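Local coordinates for protein 2-methyl-aconitate isomerase (Shewanella oneidensis, PDB 5K87) that catalyses the cis-trans isomerization of 2-methyl-aconitate in the 2-methylcitrate cycle II, the route by which this bacterium degrades propionate, at residues 305-311 and 352-358; 362-367 and 379-384. The protein carries 1 engineered substitution. All coordinates share one frame. Residue numbers count along the deposited sequence, not the author numbering.

Overall arrangement
Interactions 1 and 2 follow one another along the chain and lie in one continuous run of sheet, their centres 12 Å apart. They meet where strand 352-357 of interaction 1 pairs antiparallel with strand 360-371 of interaction 2. The evidence is two probable backbone hydrogen bonds, Val353 O to Val364 N and Phe355 N to Leu362 O, both 2.9 Å. Interaction 1 is parallel and interaction 2 antiparallel, so the sheet is mixed here. Both come near the substrate site: from side chain to bound malonate the distance is about 8 Å for Pro358 and about 7 Å for Arg384, which hydrogen-bonds the substrate-binding residue Asn111.

Interaction 1 (305-311 and 352-358); sequences DVDLLVR and AVRFGHP
The strand through Leu309-Arg311 and strand 352-357 run parallel in a largely buried contact with a strong twist: their axes approach to 4.4 Å at 50°. Before the first strand, Asp305 O receives the Arg354 side chain (CD at 3.2 Å), whose NH1 hydrogen-bonds Thr361. Val306 places CG1 3.7 Å from Gly356 N. Asp307 (phi/psi -91/-23, chi1 m) interrupts the extended run, which resumes at Leu308, and pairs with Arg354 twice, its N donating to Arg354 O (2.7 Å) and its OD2 accepting from Arg354 N (2.9 Å). Leu308 (p, t) sets CD2 3.6 Å from Phe355 CB and 4.0 Å from Val353 CB, while its O accepts from Gly356 N (2.9 Å). Leu309 pairs with Gly356 (CA-CA 4.6 Å), its CD2 only 3.0 Å from where a CB on that glycine would sit. The chain between the strands includes helix 324-334, which covers Val310 and Phe355, making this a beta-alpha-beta crossover. Val310 N donates to Gly356 O (3.0 Å), and Val310 CG2 touches Phe355 CB (4.0 Å). Arg311 lays its guanidinium over the His357-Pro358 peptide (CZ to Pro358 N 3.7 Å); NH1 makes a weak hydrogen bond to Gly356 O (2.9 Å), and NE hydrogen-bonds Glu240 O.

Interaction 2 (362-367 and 379-384); sequences LRVGAQ and KAIMSR
Strands 362-367 and 379-384 are the two arms of a beta hairpin, extended throughout and antiparallel, with axes 4.5 Å apart at closest and N-to-C directions 160° apart. Gly365 and Ile381 form a hydrogen-bonded pair (CA-CA 5.1 Å) whose two bonds are Gly365 N to Ile381 O (2.9 Å) and Ile381 N to Gly365 O (2.7 Å). Ala366 and Ala380 form the adjoining non-hydrogen-bonded pair, with CA atoms 4.2 Å and CB atoms 4.3 Å apart. Beyond it Gln367 N donates to Lys379 O (3.0 Å). At the other end the strands splay. Arg363 O and Ser383 N are 4.8 Å apart, too far for a direct bond, and a water fills the gap, donating to Arg363 O (2.7 Å) and accepting from Ser383 N (2.8 Å). Ser383 O is taken by Arg384 NE (2.9 Å), through a side chain folded back with chi1 and chi2 m and chi3 p. One face of that guanidinium is covered by Leu362 CD1, 3.6 Å from Arg384 NH1, while NH2 hydrogen-bonds Asn111 OD1, of a substrate-binding residue. Lys379 NZ forms a salt bridge with Glu182, and Ser383 OG hydrogen-bonds Glu178 OE2. Met382 (p, t, p) brings CE within 4.3 Å of Val364 CG2. Leu362 and Val364 spend their outer backbone groups on strand 352-357, Ala380 and Met382 theirs on strand 179-184, so the hairpin carries the hydrogen bonding on from strand 179-184 to strand 352-357, consistent with a join between the two domains of the diaminopimelate-epimerase-like fold, with Leu362, Ala380 and Met382 packed against helix 324-334.

Interaction 1 (305-311 and 352-358)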
loop_
_atom_site.group_PDB
_atom_site.type_symbol
_atom_site.label_atom_id
_atom_site.label_comp_id
_atom_site.label_asym_id
_atom_site.label_seq_id
_atom_site.Cartn_x
_atom_site.Cartn_y
_atom_site.Cartn_z
ATOM N N ASP A 305 26.999 5.681 -15.053
ATOM C CA ASP A 305 26.538 6.197 -13.767
ATOM C C ASP A 305 26.800 5.228 -12.615
ATOM O O ASP A 305 26.739 5.623 -11.452
ATOM C CB ASP A 305 25.038 6.505 -13.795
ATOM C CG ASP A 305 24.675 7.639 -14.737
ATOM O OD1 ASP A 305 25.565 8.438 -15.102
ATOM O OD2 ASP A 305 23.480 7.731 -15.097
ATOM N N VAL A 306 27.073 3.964 -12.931
ATOM C CA VAL A 306 27.150 2.935 -11.902
ATOM C C VAL A 306 28.387 2.067 -12.039
ATOM O O VAL A 306 28.987 1.971 -13.115
ATOM C CB VAL A 306 25.899 2.020 -11.918
ATOM C CG1 VAL A 306 24.649 2.819 -11.574
ATOM C CG2 VAL A 306 25.765 1.326 -13.266
ATOM N N ASP A 307 28.761 1.432 -10.936
ATOM C CA ASP A 307 29.860 0.479 -10.915
ATOM C C ASP A 307 29.384 -0.948 -11.169
ATOM O O ASP A 307 30.168 -1.806 -11.575
ATOM C CB ASP A 307 30.592 0.549 -9.575
ATOM C CG ASP A 307 31.225 1.895 -9.338
ATOM O OD1 ASP A 307 32.166 2.242 -10.086
ATOM O OD2 ASP A 307 30.796 2.609 -8.410
ATOM N N LEU A 308 28.105 -1.211 -10.907
ATOM C CA LEU A 308 27.515 -2.534 -11.133
ATOM C C LEU A 308 26.000 -2.429 -11.001
ATOM O O LEU A 308 25.476 -1.394 -10.584
ATOM C CB LEU A 308 28.060 -3.582 -10.147
ATOM C CG LEU A 308 27.547 -3.510 -8.705
ATOM C CD1 LEU A 308 27.811 -4.829 -8.005
ATOM C CD2 LEU A 308 28.182 -2.372 -7.919
ATOM N N LEU A 309 25.309 -3.498 -11.374
ATOM C CA LEU A 309 23.867 -3.620 -11.185
ATOM C C LEU A 309 23.603 -4.658 -10.115
ATOM O O LEU A 309 24.247 -5.711 -10.089
ATOM C CB LEU A 309 23.214 -4.091 -12.475
ATOM C CG LEU A 309 23.481 -3.200 -13.683
ATOM C CD1 LEU A 309 22.714 -3.726 -14.877
ATOM C CD2 LEU A 309 23.128 -1.751 -13.405
ATOM N N VAL A 310 22.653 -4.368 -9.224
ATOM C CA VAL A 310 22.202 -5.358 -8.257
ATOM C C VAL A 310 20.692 -5.312 -8.130
ATOM O O VAL A 310 20.104 -4.237 -7.974
ATOM C CB VAL A 310 22.812 -5.152 -6.849
ATOM C CG1 VAL A 310 22.467 -6.346 -5.960
ATOM C CG2 VAL A 310 24.330 -4.955 -6.910
ATOM N N ARG A 311 20.076 -6.485 -8.204
ATOM C CA ARG A 311 18.649 -6.656 -7.946
ATOM C C ARG A 311 18.539 -7.616 -6.778
ATOM O O ARG A 311 19.284 -8.591 -6.712
ATOM C CB ARG A 311 17.971 -7.259 -9.168
ATOM C CG ARG A 311 17.281 -6.252 -10.066
ATOM C CD ARG A 311 18.198 -5.163 -10.591
ATOM N NE ARG A 311 17.496 -4.378 -11.599
ATOM C CZ ARG A 311 17.900 -3.199 -12.062
ATOM N NH1 ARG A 311 19.026 -2.645 -11.632
ATOM N NH2 ARG A 311 17.177 -2.583 -12.976
ATOM N N ALA A 352 34.122 2.382 -2.247
ATOM C CA ALA A 352 32.692 2.615 -2.403
ATOM C C ALA A 352 32.260 2.100 -3.754
ATOM O O ALA A 352 33.088 1.945 -4.661
ATOM C CB ALA A 352 32.369 4.100 -2.296
ATOM N N VAL A 353 30.967 1.827 -3.890
ATOM C CA VAL A 353 30.363 1.567 -5.186
ATOM C C VAL A 353 29.018 2.250 -5.269
ATOM O O VAL A 353 28.310 2.398 -4.261
ATOM C CB VAL A 353 30.155 0.055 -5.483
ATOM C CG1 VAL A 353 31.483 -0.631 -5.805
ATOM C CG2 VAL A 353 29.399 -0.645 -4.344
ATOM N N ARG A 354 28.668 2.670 -6.475
ATOM C CA ARG A 354 27.311 3.077 -6.775
ATOM C C ARG A 354 26.718 1.964 -7.605
ATOM O O ARG A 354 27.251 1.617 -8.664
ATOM C CB ARG A 354 27.285 4.390 -7.559
ATOM C CG ARG A 354 25.879 4.916 -7.792
ATOM C CD ARG A 354 25.876 6.287 -8.460
ATOM N NE ARG A 354 26.272 7.348 -7.541
ATOM C CZ ARG A 354 25.457 7.902 -6.648
ATOM N NH1 ARG A 354 24.197 7.492 -6.551
ATOM N NH2 ARG A 354 25.902 8.865 -5.849
ATOM N N PHE A 355 25.624 1.384 -7.133
ATOM C CA PHE A 355 24.998 0.312 -7.883
ATOM C C PHE A 355 23.631 0.732 -8.406
ATOM O O PHE A 355 22.957 1.597 -7.825
ATOM C CB PHE A 355 24.926 -0.986 -7.065
ATOM C CG PHE A 355 24.092 -0.880 -5.812
ATOM C CD1 PHE A 355 22.723 -1.127 -5.844
ATOM C CD2 PHE A 355 24.672 -0.541 -4.602
ATOM C CE1 PHE A 355 21.953 -1.035 -4.685
ATOM C CE2 PHE A 355 23.907 -0.446 -3.444
ATOM C CZ PHE A 355 22.543 -0.692 -3.484
ATOM N N GLY A 356 23.232 0.120 -9.511
ATOM C CA GLY A 356 21.926 0.355 -10.080
ATOM C C GLY A 356 20.933 -0.708 -9.655
ATOM O O GLY A 356 21.157 -1.901 -9.855
ATOM N N HIS A 357 19.827 -0.247 -9.078
ATOM C CA HIS A 357 18.712 -1.091 -8.666
ATOM C C HIS A 357 17.468 -0.675 -9.480
ATOM O O HIS A 357 17.554 0.219 -10.321
ATOM C CB HIS A 357 18.506 -0.984 -7.145
ATOM C CG HIS A 357 18.286 0.407 -6.646
ATOM N ND1 HIS A 357 17.104 1.098 -6.835
ATOM C CD2 HIS A 357 19.093 1.226 -5.930
ATOM C CE1 HIS A 357 17.202 2.284 -6.261
ATOM N NE2 HIS A 357 18.396 2.389 -5.705
ATOM N N PRO A 358 16.311 -1.335 -9.282
ATOM C CA PRO A 358 15.195 -1.000 -10.178
ATOM C C PRO A 358 14.741 0.456 -10.157
ATOM O O PRO A 358 14.240 0.928 -11.173
ATOM C CB PRO A 358 14.086 -1.939 -9.700
ATOM C CG PRO A 358 14.836 -3.140 -9.249
ATOM C CD PRO A 358 16.024 -2.561 -8.519
#

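Interaction 2 (362-367 and 379-384)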
loop_
_atom_site.group_PDB
_atom_site.type_symbol
_atom_site.label_atom_id
_atom_site.label_comp_id
_atom_site.label_asym_id
_atom_site.label_seq_id
_atom_site.Cartn_x
_atom_site.Cartn_y
_atom_site.Cartn_z
ATOM N N LEU A 362 22.252 3.809 -5.921
ATOM C CA LEU A 362 22.536 3.983 -4.503
ATOM C C LEU A 362 24.037 3.835 -4.319
ATOM O O LEU A 362 24.628 2.854 -4.777
ATOM C CB LEU A 362 21.779 2.928 -3.680
ATOM C CG LEU A 362 21.644 3.073 -2.161
ATOM C CD1 LEU A 362 20.493 2.195 -1.678
ATOM C CD2 LEU A 362 22.918 2.723 -1.412
ATOM N N ARG A 363 24.656 4.811 -3.666
ATOM C CA ARG A 363 26.084 4.765 -3.360
ATOM C C ARG A 363 26.294 4.303 -1.923
ATOM O O ARG A 363 25.707 4.852 -0.980
ATOM C CB ARG A 363 26.721 6.144 -3.540
ATOM C CG ARG A 363 28.221 6.147 -3.315
ATOM C CD ARG A 363 28.788 7.557 -3.377
ATOM N NE ARG A 363 30.250 7.568 -3.378
ATOM C CZ ARG A 363 31.000 7.551 -2.280
ATOM N NH1 ARG A 363 32.324 7.566 -2.378
ATOM N NH2 ARG A 363 30.429 7.515 -1.082
ATOM N N VAL A 364 27.139 3.297 -1.755
ATOM C CA VAL A 364 27.483 2.784 -0.441
ATOM C C VAL A 364 29.000 2.681 -0.355
ATOM O O VAL A 364 29.656 2.229 -1.299
ATOM C CB VAL A 364 26.803 1.414 -0.165
ATOM C CG1 VAL A 364 27.079 0.410 -1.297
ATOM C CG2 VAL A 364 27.232 0.865 1.179
ATOM N N GLY A 365 29.560 3.138 0.753
ATOM C CA GLY A 365 30.994 3.029 0.966
ATOM C C GLY A 365 31.276 2.020 2.053
ATOM O O GLY A 365 30.568 1.979 3.049
ATOM N N ALA A 366 32.295 1.188 1.868
ATOM C CA ALA A 366 32.698 0.248 2.908
ATOM C C ALA A 366 34.206 0.258 3.039
ATOM O O ALA A 366 34.931 0.108 2.049
ATOM C CB ALA A 366 32.206 -1.149 2.606
ATOM N N GLN A 367 34.664 0.438 4.272
ATOM C CA GLN A 367 36.083 0.587 4.570
ATOM C C GLN A 367 36.702 -0.752 4.972
ATOM O O GLN A 367 36.561 -1.189 6.117
ATOM C CB GLN A 367 36.255 1.617 5.684
ATOM C CG GLN A 367 37.690 1.916 6.071
ATOM C CD GLN A 367 37.778 2.887 7.235
ATOM O OE1 GLN A 367 36.761 3.359 7.747
ATOM N NE2 GLN A 367 39.001 3.193 7.658
ATOM N N LYS A 379 33.415 -0.120 8.748
ATOM C CA LYS A 379 32.081 0.452 8.664
ATOM C C LYS A 379 31.625 0.479 7.222
ATOM O O LYS A 379 32.440 0.425 6.289
ATOM C CB LYS A 379 32.051 1.871 9.239
ATOM C CG LYS A 379 32.874 2.866 8.444
ATOM C CD LYS A 379 32.586 4.308 8.857
ATOM C CE LYS A 379 33.166 4.634 10.220
ATOM N NZ LYS A 379 32.987 6.079 10.563
ATOM N N ALA A 380 30.311 0.543 7.051
ATOM C CA ALA A 380 29.701 0.814 5.760
ATOM C C ALA A 380 28.814 2.038 5.913
ATOM O O ALA A 380 28.133 2.198 6.931
ATOM C CB ALA A 380 28.894 -0.369 5.289
ATOM N N ILE A 381 28.828 2.912 4.917
ATOM C CA ILE A 381 28.109 4.175 5.023
ATOM C C ILE A 381 27.230 4.426 3.813
ATOM O O ILE A 381 27.532 3.987 2.697
ATOM C CB ILE A 381 29.078 5.361 5.193
ATOM C CG1 ILE A 381 29.860 5.610 3.911
ATOM C CG2 ILE A 381 30.037 5.117 6.352
ATOM C CD1 ILE A 381 30.655 6.893 3.927
ATOM N N MET A 382 26.109 5.105 4.044
ATOM C CA MET A 382 25.257 5.555 2.959
ATOM C C MET A 382 24.417 6.711 3.484
ATOM O O MET A 382 24.348 6.939 4.688
ATOM C CB MET A 382 24.360 4.417 2.467
ATOM C CG MET A 382 23.327 3.985 3.490
ATOM S SD MET A 382 22.317 2.567 3.017
ATOM C CE MET A 382 23.513 1.256 3.200
ATOM N N SER A 383 23.785 7.435 2.577
ATOM C CA SER A 383 22.863 8.489 2.964
ATOM C C SER A 383 21.437 8.085 2.657
ATOM O O SER A 383 21.153 7.490 1.613
ATOM C CB SER A 383 23.204 9.781 2.242
ATOM O OG SER A 383 24.435 10.288 2.727
ATOM N N ARG A 384 20.545 8.416 3.583
ATOM C CA ARG A 384 19.118 8.207 3.399
ATOM C C ARG A 384 18.420 9.516 3.792
ATOM O O ARG A 384 19.048 10.580 3.777
ATOM C CB ARG A 384 18.660 6.997 4.230
ATOM C CG ARG A 384 19.368 5.669 3.888
ATOM C CD ARG A 384 18.730 4.908 2.718
ATOM N NE ARG A 384 19.104 5.422 1.404
ATOM C CZ ARG A 384 18.627 4.940 0.263
ATOM N NH1 ARG A 384 19.031 5.434 -0.895
ATOM N NH2 ARG A 384 17.722 3.967 0.279
HETATM O O HOH W 1 24.558 7.110 -0.136
#